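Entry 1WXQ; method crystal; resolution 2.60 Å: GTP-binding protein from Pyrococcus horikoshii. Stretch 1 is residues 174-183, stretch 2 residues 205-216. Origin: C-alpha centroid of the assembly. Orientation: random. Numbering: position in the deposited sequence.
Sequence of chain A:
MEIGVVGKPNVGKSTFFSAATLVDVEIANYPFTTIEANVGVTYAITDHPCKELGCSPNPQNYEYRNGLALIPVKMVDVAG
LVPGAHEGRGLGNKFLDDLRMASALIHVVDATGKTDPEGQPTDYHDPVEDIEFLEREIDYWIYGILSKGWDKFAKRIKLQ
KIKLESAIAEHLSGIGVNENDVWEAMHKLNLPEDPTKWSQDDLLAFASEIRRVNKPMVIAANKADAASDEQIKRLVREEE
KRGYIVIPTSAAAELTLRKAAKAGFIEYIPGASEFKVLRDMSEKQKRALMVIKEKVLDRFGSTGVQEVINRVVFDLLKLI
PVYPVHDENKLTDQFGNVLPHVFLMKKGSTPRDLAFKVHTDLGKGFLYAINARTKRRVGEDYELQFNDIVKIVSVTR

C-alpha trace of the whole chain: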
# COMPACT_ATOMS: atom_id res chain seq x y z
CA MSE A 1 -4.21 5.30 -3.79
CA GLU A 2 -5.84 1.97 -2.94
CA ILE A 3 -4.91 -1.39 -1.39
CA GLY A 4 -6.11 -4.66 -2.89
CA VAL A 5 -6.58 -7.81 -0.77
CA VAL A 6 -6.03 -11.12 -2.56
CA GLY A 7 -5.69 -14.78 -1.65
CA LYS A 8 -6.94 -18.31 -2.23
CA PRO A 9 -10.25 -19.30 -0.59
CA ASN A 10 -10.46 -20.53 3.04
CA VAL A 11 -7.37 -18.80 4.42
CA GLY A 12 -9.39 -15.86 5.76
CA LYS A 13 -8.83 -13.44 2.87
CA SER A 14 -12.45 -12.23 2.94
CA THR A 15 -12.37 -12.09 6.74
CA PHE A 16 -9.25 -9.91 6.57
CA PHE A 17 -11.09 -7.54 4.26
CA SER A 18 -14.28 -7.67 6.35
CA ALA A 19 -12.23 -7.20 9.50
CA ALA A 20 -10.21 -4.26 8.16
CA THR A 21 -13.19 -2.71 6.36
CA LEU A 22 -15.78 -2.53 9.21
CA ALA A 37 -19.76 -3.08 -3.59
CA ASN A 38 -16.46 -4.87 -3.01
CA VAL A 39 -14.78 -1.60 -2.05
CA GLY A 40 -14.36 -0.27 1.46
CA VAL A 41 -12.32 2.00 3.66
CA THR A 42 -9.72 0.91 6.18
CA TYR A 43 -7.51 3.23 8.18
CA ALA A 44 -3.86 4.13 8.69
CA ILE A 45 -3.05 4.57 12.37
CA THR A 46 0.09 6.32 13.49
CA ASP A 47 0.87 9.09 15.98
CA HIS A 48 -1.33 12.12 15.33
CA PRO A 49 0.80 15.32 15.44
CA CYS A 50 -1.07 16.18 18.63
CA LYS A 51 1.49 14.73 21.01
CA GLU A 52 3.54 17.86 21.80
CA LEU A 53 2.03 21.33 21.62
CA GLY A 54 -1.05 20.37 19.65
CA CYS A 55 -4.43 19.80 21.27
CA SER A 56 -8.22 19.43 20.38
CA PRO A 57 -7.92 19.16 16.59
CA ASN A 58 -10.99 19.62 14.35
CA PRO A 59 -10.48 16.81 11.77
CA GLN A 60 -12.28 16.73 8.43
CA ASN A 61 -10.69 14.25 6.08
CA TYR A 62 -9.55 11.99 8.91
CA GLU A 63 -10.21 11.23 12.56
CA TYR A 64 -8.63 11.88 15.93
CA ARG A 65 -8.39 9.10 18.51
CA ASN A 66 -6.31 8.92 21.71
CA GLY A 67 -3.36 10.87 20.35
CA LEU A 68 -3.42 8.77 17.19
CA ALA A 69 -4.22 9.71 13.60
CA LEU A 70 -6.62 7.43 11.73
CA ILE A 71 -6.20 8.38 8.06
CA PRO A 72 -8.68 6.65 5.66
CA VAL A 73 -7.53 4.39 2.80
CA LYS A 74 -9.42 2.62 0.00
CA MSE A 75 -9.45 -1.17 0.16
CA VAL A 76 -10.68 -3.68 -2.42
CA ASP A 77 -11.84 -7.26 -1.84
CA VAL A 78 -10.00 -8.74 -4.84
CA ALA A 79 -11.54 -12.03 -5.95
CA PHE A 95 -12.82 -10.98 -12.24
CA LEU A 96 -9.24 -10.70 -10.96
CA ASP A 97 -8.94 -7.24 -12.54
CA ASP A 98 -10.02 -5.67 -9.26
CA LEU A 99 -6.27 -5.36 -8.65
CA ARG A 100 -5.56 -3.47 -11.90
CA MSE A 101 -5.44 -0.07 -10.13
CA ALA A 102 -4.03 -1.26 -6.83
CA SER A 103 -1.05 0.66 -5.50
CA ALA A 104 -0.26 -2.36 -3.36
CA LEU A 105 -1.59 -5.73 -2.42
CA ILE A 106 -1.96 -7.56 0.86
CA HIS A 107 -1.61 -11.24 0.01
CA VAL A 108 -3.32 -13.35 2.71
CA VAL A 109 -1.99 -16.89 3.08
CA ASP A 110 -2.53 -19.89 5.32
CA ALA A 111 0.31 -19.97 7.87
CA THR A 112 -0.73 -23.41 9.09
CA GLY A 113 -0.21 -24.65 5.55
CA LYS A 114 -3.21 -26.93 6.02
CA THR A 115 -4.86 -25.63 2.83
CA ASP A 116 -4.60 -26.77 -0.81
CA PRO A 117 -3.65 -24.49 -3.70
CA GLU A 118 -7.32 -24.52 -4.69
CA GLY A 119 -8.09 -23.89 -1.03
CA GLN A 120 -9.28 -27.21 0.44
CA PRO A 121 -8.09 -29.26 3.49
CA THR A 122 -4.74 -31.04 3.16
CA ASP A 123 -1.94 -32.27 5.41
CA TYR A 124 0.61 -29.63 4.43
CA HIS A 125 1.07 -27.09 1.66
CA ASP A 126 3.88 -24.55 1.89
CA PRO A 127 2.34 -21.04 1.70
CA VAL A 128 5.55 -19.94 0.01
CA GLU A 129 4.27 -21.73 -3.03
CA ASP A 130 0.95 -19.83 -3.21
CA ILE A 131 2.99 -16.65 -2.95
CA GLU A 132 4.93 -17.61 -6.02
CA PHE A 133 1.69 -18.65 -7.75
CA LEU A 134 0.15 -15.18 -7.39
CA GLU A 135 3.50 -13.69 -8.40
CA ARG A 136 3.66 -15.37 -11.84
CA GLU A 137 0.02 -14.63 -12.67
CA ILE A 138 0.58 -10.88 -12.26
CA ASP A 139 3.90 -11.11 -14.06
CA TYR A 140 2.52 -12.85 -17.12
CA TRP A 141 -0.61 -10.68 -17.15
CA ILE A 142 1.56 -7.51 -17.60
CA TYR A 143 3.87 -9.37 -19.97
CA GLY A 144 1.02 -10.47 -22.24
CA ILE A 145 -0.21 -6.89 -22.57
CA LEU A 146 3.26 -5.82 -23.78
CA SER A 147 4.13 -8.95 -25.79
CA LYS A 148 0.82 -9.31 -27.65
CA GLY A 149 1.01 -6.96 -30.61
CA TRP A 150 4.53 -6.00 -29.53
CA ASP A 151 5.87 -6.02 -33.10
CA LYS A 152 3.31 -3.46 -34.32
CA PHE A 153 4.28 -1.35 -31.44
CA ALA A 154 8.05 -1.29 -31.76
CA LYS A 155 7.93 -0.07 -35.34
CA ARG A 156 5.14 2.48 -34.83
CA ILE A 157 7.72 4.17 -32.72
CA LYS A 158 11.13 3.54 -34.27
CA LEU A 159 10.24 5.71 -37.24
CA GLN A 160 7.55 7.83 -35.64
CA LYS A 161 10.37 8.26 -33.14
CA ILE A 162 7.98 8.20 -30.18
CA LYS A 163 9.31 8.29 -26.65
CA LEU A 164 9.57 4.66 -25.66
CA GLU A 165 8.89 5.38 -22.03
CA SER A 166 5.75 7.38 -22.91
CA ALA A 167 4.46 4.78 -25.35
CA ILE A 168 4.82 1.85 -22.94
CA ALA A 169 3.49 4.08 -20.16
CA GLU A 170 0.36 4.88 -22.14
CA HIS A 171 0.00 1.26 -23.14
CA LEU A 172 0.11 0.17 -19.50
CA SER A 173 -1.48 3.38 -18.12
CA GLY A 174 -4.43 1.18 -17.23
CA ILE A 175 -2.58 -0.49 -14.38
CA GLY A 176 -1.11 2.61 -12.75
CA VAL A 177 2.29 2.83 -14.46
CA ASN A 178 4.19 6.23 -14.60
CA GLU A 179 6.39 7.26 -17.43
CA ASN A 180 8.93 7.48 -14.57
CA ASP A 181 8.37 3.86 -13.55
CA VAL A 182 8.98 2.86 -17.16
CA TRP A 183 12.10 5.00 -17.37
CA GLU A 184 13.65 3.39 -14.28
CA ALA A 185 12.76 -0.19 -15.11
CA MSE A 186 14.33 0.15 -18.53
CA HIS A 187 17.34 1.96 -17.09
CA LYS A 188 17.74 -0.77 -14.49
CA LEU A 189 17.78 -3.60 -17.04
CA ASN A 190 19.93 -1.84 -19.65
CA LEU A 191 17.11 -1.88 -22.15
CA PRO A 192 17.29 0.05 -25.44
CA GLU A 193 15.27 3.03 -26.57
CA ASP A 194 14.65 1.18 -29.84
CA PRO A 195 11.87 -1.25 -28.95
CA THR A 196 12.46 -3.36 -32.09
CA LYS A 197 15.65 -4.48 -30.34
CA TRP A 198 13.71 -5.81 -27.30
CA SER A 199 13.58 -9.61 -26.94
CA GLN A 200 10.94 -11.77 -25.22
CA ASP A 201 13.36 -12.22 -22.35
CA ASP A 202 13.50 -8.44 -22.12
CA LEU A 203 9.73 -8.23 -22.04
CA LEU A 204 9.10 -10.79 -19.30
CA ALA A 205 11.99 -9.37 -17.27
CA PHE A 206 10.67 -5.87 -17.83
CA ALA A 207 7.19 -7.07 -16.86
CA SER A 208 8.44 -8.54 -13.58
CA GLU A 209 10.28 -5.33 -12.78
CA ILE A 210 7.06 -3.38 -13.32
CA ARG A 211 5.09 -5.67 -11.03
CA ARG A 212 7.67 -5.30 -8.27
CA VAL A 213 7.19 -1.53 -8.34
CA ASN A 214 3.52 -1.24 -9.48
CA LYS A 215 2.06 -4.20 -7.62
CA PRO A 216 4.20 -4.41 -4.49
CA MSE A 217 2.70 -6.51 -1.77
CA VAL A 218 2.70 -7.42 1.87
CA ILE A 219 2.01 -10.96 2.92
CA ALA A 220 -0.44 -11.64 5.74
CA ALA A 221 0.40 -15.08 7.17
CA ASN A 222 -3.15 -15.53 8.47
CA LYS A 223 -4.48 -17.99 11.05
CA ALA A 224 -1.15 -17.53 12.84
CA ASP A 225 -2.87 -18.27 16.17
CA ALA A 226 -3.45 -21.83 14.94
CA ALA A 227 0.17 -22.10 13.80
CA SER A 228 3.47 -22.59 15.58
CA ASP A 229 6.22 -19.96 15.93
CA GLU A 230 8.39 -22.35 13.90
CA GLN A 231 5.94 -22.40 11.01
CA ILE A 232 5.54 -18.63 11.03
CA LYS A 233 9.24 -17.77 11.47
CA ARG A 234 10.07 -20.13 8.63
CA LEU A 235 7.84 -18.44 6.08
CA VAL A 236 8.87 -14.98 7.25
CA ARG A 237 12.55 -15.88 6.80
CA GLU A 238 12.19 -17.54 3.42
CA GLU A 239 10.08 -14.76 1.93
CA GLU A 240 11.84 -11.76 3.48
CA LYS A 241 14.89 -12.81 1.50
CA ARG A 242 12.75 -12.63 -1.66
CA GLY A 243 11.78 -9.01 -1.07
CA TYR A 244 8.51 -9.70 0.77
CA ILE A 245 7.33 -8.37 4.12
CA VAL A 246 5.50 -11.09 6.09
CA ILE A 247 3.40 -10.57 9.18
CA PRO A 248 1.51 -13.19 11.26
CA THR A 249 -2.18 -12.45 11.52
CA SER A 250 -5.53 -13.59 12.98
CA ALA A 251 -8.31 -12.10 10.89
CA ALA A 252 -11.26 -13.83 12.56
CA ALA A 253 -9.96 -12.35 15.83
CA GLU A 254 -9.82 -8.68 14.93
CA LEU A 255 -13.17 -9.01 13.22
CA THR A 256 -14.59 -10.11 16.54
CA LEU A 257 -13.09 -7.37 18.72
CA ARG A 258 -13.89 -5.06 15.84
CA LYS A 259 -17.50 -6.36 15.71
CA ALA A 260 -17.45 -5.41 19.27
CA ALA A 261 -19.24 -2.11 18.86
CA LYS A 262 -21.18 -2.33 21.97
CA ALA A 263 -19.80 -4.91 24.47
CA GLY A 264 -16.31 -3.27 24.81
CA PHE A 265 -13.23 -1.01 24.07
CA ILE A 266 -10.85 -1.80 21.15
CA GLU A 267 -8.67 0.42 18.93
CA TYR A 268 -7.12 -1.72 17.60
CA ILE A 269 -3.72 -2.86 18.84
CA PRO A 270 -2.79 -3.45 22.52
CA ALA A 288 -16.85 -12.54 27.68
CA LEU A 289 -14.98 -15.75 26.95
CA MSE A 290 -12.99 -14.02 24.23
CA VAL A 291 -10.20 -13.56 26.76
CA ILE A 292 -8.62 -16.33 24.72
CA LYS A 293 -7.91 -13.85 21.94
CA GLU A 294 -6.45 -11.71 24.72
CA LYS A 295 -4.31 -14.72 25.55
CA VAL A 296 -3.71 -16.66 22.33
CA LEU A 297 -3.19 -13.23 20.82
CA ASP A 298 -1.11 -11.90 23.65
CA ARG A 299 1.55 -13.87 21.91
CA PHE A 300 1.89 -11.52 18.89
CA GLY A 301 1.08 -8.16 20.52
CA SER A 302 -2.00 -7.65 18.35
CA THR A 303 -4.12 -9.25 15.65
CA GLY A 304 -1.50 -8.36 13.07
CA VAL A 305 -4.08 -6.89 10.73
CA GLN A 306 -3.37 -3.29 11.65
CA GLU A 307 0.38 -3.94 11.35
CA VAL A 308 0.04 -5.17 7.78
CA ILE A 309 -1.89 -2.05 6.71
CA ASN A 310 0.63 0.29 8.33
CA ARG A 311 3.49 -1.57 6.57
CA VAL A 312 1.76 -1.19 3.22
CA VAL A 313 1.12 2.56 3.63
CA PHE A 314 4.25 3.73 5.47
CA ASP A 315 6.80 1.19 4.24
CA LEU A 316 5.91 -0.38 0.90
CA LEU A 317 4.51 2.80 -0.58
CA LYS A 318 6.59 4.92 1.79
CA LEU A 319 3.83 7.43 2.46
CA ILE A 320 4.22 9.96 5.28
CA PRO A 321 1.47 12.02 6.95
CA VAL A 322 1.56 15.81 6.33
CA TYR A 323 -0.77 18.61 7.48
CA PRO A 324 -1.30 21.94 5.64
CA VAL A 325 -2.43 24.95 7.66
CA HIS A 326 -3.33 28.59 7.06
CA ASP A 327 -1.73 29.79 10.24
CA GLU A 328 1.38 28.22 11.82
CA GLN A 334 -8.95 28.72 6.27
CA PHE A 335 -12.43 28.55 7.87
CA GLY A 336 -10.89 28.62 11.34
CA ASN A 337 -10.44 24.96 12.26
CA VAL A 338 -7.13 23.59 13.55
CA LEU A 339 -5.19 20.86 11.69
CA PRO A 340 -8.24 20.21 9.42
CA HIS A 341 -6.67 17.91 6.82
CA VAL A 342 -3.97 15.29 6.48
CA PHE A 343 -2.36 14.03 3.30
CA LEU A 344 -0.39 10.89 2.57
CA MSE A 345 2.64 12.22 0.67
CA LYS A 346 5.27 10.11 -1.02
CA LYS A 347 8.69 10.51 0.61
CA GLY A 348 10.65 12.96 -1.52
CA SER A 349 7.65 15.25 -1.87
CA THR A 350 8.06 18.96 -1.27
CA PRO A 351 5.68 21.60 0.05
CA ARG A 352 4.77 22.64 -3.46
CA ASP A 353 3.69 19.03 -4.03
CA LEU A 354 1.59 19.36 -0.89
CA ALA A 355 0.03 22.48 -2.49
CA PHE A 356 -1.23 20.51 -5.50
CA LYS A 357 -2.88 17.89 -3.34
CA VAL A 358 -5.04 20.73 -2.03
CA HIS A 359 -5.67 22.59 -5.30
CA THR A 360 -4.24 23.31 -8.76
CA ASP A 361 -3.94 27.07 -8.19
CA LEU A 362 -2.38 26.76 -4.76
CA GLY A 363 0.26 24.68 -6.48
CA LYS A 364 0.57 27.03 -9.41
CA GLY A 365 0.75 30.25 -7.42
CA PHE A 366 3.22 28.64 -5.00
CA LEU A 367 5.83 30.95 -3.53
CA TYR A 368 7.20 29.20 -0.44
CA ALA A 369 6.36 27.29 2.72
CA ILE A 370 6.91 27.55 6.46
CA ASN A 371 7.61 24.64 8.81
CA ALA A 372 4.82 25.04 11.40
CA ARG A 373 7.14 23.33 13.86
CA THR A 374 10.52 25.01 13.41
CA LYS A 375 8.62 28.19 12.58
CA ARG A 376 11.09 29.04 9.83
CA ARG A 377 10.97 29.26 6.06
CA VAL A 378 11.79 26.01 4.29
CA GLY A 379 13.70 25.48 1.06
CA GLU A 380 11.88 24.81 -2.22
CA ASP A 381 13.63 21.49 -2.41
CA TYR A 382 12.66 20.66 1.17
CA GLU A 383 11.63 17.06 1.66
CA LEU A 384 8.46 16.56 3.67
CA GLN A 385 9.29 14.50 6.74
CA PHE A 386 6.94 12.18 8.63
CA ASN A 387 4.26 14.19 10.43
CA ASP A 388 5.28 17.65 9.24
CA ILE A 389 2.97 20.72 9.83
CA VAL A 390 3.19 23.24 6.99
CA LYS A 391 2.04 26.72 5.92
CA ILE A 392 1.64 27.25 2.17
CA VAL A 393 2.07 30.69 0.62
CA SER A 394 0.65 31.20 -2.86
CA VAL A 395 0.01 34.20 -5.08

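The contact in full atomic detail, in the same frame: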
# COMPACT_ATOMS: atom_id res chain seq x y z
N GLY A 174 -3.29 1.78 -17.90
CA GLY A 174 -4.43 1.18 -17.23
C GLY A 174 -4.17 0.46 -15.92
O GLY A 174 -5.11 0.12 -15.18
N ILE A 175 -2.91 0.21 -15.61
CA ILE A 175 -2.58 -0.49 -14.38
C ILE A 175 -1.98 0.43 -13.32
O ILE A 175 -1.82 0.04 -12.16
CB ILE A 175 -1.63 -1.68 -14.67
CG1 ILE A 175 -2.32 -2.67 -15.60
CG2 ILE A 175 -1.27 -2.40 -13.38
CD1 ILE A 175 -2.35 -2.24 -17.05
N GLY A 176 -1.68 1.66 -13.70
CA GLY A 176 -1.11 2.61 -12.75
C GLY A 176 0.35 2.93 -12.99
O GLY A 176 1.00 3.53 -12.14
N VAL A 177 0.88 2.57 -14.15
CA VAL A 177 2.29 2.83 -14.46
C VAL A 177 2.59 4.29 -14.91
O VAL A 177 1.87 4.82 -15.75
CB VAL A 177 2.76 1.84 -15.56
CG1 VAL A 177 4.19 2.16 -15.95
CG2 VAL A 177 2.67 0.39 -15.07
N ASN A 178 3.64 4.93 -14.36
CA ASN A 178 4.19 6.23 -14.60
C ASN A 178 5.10 6.10 -15.78
O ASN A 178 5.79 5.10 -15.97
CB ASN A 178 4.98 6.65 -13.36
CG ASN A 178 4.29 7.81 -12.70
OD1 ASN A 178 4.47 8.97 -13.06
ND2 ASN A 178 3.47 7.47 -11.69
N GLU A 179 5.36 7.21 -16.45
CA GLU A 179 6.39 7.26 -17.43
C GLU A 179 7.71 7.19 -16.66
O GLU A 179 8.73 6.86 -17.24
CB GLU A 179 6.34 8.56 -18.20
CG GLU A 179 7.42 8.60 -19.26
CD GLU A 179 7.39 9.88 -20.08
OE1 GLU A 179 6.29 10.28 -20.54
OE2 GLU A 179 8.48 10.47 -20.27
N ASN A 180 7.70 7.53 -15.36
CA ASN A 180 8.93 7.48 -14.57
C ASN A 180 9.23 6.04 -14.19
O ASN A 180 10.39 5.64 -14.14
CB ASN A 180 8.83 8.33 -13.30
CG ASN A 180 9.98 8.08 -12.33
OD1 ASN A 180 9.78 7.63 -11.20
ND2 ASN A 180 11.20 8.36 -12.78
N ASP A 181 8.18 5.26 -13.93
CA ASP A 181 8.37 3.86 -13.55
C ASP A 181 8.99 3.14 -14.74
O ASP A 181 9.90 2.32 -14.59
CB ASP A 181 7.04 3.19 -13.17
CG ASP A 181 6.32 3.89 -12.02
OD1 ASP A 181 6.98 4.30 -11.05
OD2 ASP A 181 5.08 4.01 -12.08
N VAL A 182 8.49 3.46 -15.93
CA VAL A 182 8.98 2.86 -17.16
C VAL A 182 10.43 3.25 -17.37
O VAL A 182 11.27 2.41 -17.69
CB VAL A 182 8.16 3.33 -18.38
CG1 VAL A 182 8.77 2.79 -19.64
CG2 VAL A 182 6.71 2.90 -18.25
N TRP A 183 10.73 4.52 -17.19
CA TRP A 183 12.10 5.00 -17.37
C TRP A 183 13.10 4.23 -16.50
O TRP A 183 14.15 3.79 -16.97
CB TRP A 183 12.19 6.50 -17.05
CG TRP A 183 13.49 7.06 -17.47
CD1 TRP A 183 13.82 7.53 -18.71
CD2 TRP A 183 14.70 7.06 -16.71
NE1 TRP A 183 15.17 7.81 -18.77
CE2 TRP A 183 15.74 7.52 -17.56
CE3 TRP A 183 15.02 6.70 -15.39
CZ2 TRP A 183 17.06 7.63 -17.13
CZ3 TRP A 183 16.34 6.80 -14.97
CH2 TRP A 183 17.34 7.27 -15.84
N ALA A 205 11.17 -9.96 -18.31
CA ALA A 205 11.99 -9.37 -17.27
C ALA A 205 11.51 -7.96 -16.97
O ALA A 205 11.45 -7.53 -15.82
CB ALA A 205 13.45 -9.33 -17.71
N PHE A 206 11.16 -7.22 -18.02
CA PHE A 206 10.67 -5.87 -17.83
C PHE A 206 9.32 -5.93 -17.12
O PHE A 206 9.04 -5.11 -16.26
CB PHE A 206 10.55 -5.13 -19.16
CG PHE A 206 9.82 -3.81 -19.05
CD1 PHE A 206 8.47 -3.73 -19.34
CD2 PHE A 206 10.49 -2.67 -18.62
CE1 PHE A 206 7.78 -2.52 -19.20
CE2 PHE A 206 9.81 -1.46 -18.48
CZ PHE A 206 8.45 -1.39 -18.77
N ALA A 207 8.50 -6.91 -17.49
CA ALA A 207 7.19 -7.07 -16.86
C ALA A 207 7.34 -7.29 -15.35
O ALA A 207 6.68 -6.64 -14.55
CB ALA A 207 6.42 -8.24 -17.49
N SER A 208 8.22 -8.22 -14.98
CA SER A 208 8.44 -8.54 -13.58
C SER A 208 8.91 -7.30 -12.82
O SER A 208 8.46 -7.05 -11.70
CB SER A 208 9.49 -9.67 -13.44
OG SER A 208 8.98 -10.92 -13.91
N GLU A 209 9.78 -6.52 -13.44
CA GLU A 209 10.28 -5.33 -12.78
C GLU A 209 9.16 -4.33 -12.55
O GLU A 209 9.17 -3.60 -11.56
CB GLU A 209 11.39 -4.70 -13.61
CG GLU A 209 12.07 -3.53 -12.91
CD GLU A 209 12.38 -3.79 -11.44
OE1 GLU A 209 12.91 -4.88 -11.11
OE2 GLU A 209 12.09 -2.89 -10.61
N ILE A 210 8.18 -4.30 -13.44
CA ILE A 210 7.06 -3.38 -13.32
C ILE A 210 6.16 -3.81 -12.18
O ILE A 210 5.68 -2.97 -11.41
CB ILE A 210 6.25 -3.33 -14.63
CG1 ILE A 210 7.02 -2.54 -15.69
CG2 ILE A 210 4.92 -2.67 -14.40
CD1 ILE A 210 7.32 -1.11 -15.25
N ARG A 211 5.93 -5.12 -12.07
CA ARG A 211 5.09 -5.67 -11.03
C ARG A 211 5.67 -5.30 -9.67
O ARG A 211 4.97 -4.79 -8.81
CB ARG A 211 5.00 -7.20 -11.16
CG ARG A 211 4.18 -7.88 -10.08
CD ARG A 211 5.05 -8.34 -8.91
NE ARG A 211 6.05 -9.30 -9.35
CZ ARG A 211 6.94 -9.91 -8.57
NH1 ARG A 211 6.95 -9.67 -7.26
NH2 ARG A 211 7.82 -10.75 -9.09
N ARG A 212 6.96 -5.57 -9.51
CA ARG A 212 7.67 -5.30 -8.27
C ARG A 212 7.47 -3.88 -7.76
O ARG A 212 7.40 -3.65 -6.55
CB ARG A 212 9.16 -5.56 -8.46
CG ARG A 212 9.73 -6.76 -7.68
CD ARG A 212 11.25 -6.66 -7.73
NE ARG A 212 11.60 -5.24 -7.70
CZ ARG A 212 12.79 -4.73 -8.03
NH1 ARG A 212 13.78 -5.53 -8.42
NH2 ARG A 212 12.97 -3.41 -7.99
N VAL A 213 7.37 -2.93 -8.68
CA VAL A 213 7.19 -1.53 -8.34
C VAL A 213 5.74 -1.05 -8.36
O VAL A 213 5.36 -0.22 -7.54
CB VAL A 213 8.02 -0.63 -9.29
CG1 VAL A 213 7.74 0.82 -9.00
CG2 VAL A 213 9.50 -0.92 -9.11
N ASN A 214 4.94 -1.60 -9.28
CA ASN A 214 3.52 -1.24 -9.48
C ASN A 214 2.53 -2.10 -8.71
O ASN A 214 1.41 -1.68 -8.42
CB ASN A 214 3.20 -1.29 -10.99
CG ASN A 214 1.74 -0.98 -11.32
OD1 ASN A 214 0.88 -1.86 -11.31
ND2 ASN A 214 1.46 0.29 -11.62
N LYS A 215 2.93 -3.32 -8.37
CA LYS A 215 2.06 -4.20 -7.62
C LYS A 215 2.82 -4.79 -6.45
O LYS A 215 2.86 -5.99 -6.26
CB LYS A 215 1.51 -5.28 -8.54
CG LYS A 215 0.51 -4.73 -9.56
CD LYS A 215 -0.72 -4.15 -8.86
CE LYS A 215 -1.71 -3.49 -9.81
NZ LYS A 215 -1.34 -2.09 -10.17
N PRO A 216 3.45 -3.93 -5.64
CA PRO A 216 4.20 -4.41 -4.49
C PRO A 216 3.22 -4.96 -3.49
O PRO A 216 2.07 -4.50 -3.40
CB PRO A 216 4.87 -3.13 -3.98
CG PRO A 216 3.82 -2.11 -4.24
CD PRO A 216 3.34 -2.46 -5.63

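The contact joins the loop and first helical turn of residues 174–183 to the end of the helix that runs through 205–214, and the three residues that each cover the most surface are Asn-214, Ile-210 and Ile-175. It is a small contact, burying 369 Å² over both sides, polar at one end and apolar at the other.

Asn-214, the last residue of its helix, covers the most surface. Its CA-to-CB bond points toward the loop, and the t rotamer carries the amide in among the backbone of Ile-175, Gly-176 and Val-177. There ND2 donates a weak hydrogen bond to Ile-175 O (3.3 Å), while OD1 accepts from Lys-215 NZ at 2.5 Å. An amide suits this place because it offers a donor and an acceptor on one short side chain. Nearness alone does not make a bond, however: Asn-214 ND2 is 3.5 Å from Val-177 N, but both are donors. ND2 also lies 3.2 Å from Gly-176 C, so the amide packs closely against the loop. Gly-176 has phi/psi of 109/13, where a CB would be jammed against the preceding carbonyl oxygen; an ideal CB would also sit only 3.3 Å from Asn-214 ND2.

Ile-175 contributes both its carbonyl and its side chain. Lys-215 NZ donates to Ile-175 O at 3.0 Å, so that oxygen receives bonds from two successive residues. The lysine is the first residue to leave helical phi/psi, and although its CA-to-CB bond points sideways, its long chain brings the amine back to the loop. NZ also bonds Asn-214 O (3.3 Å), tying the helix end to the loop through one charged group. The side chain of Ile-175 starts toward the helix but its end leads away; its CG2 nevertheless lies just 3.0 Å from Asn-214 OD1, a tight contact rather than a bond.

One turn back along the helix, Ile-210 provides the apolar part. Its CA-to-CB bond points sideways, yet the branched chain reaches the loop, and CG2 meets Val-177 CG2 at 3.9 Å. Such branched aliphatic groups can fill space here without needing polar partners. Ile-210 CD1 approaches Asp-181 O at 4.3 Å. Asp-181 also lies against the other helix, its OD1 4.1 Å from Val-213 CG1, while its OD2 accepts from Asn-178 N at 2.8 Å, bracing the start of its own helix. A further turn back, Phe-206 extends the apolar surface, its CZ 4.3 Å from Val-182 CG1, while Val-182 O lies at the ring edge.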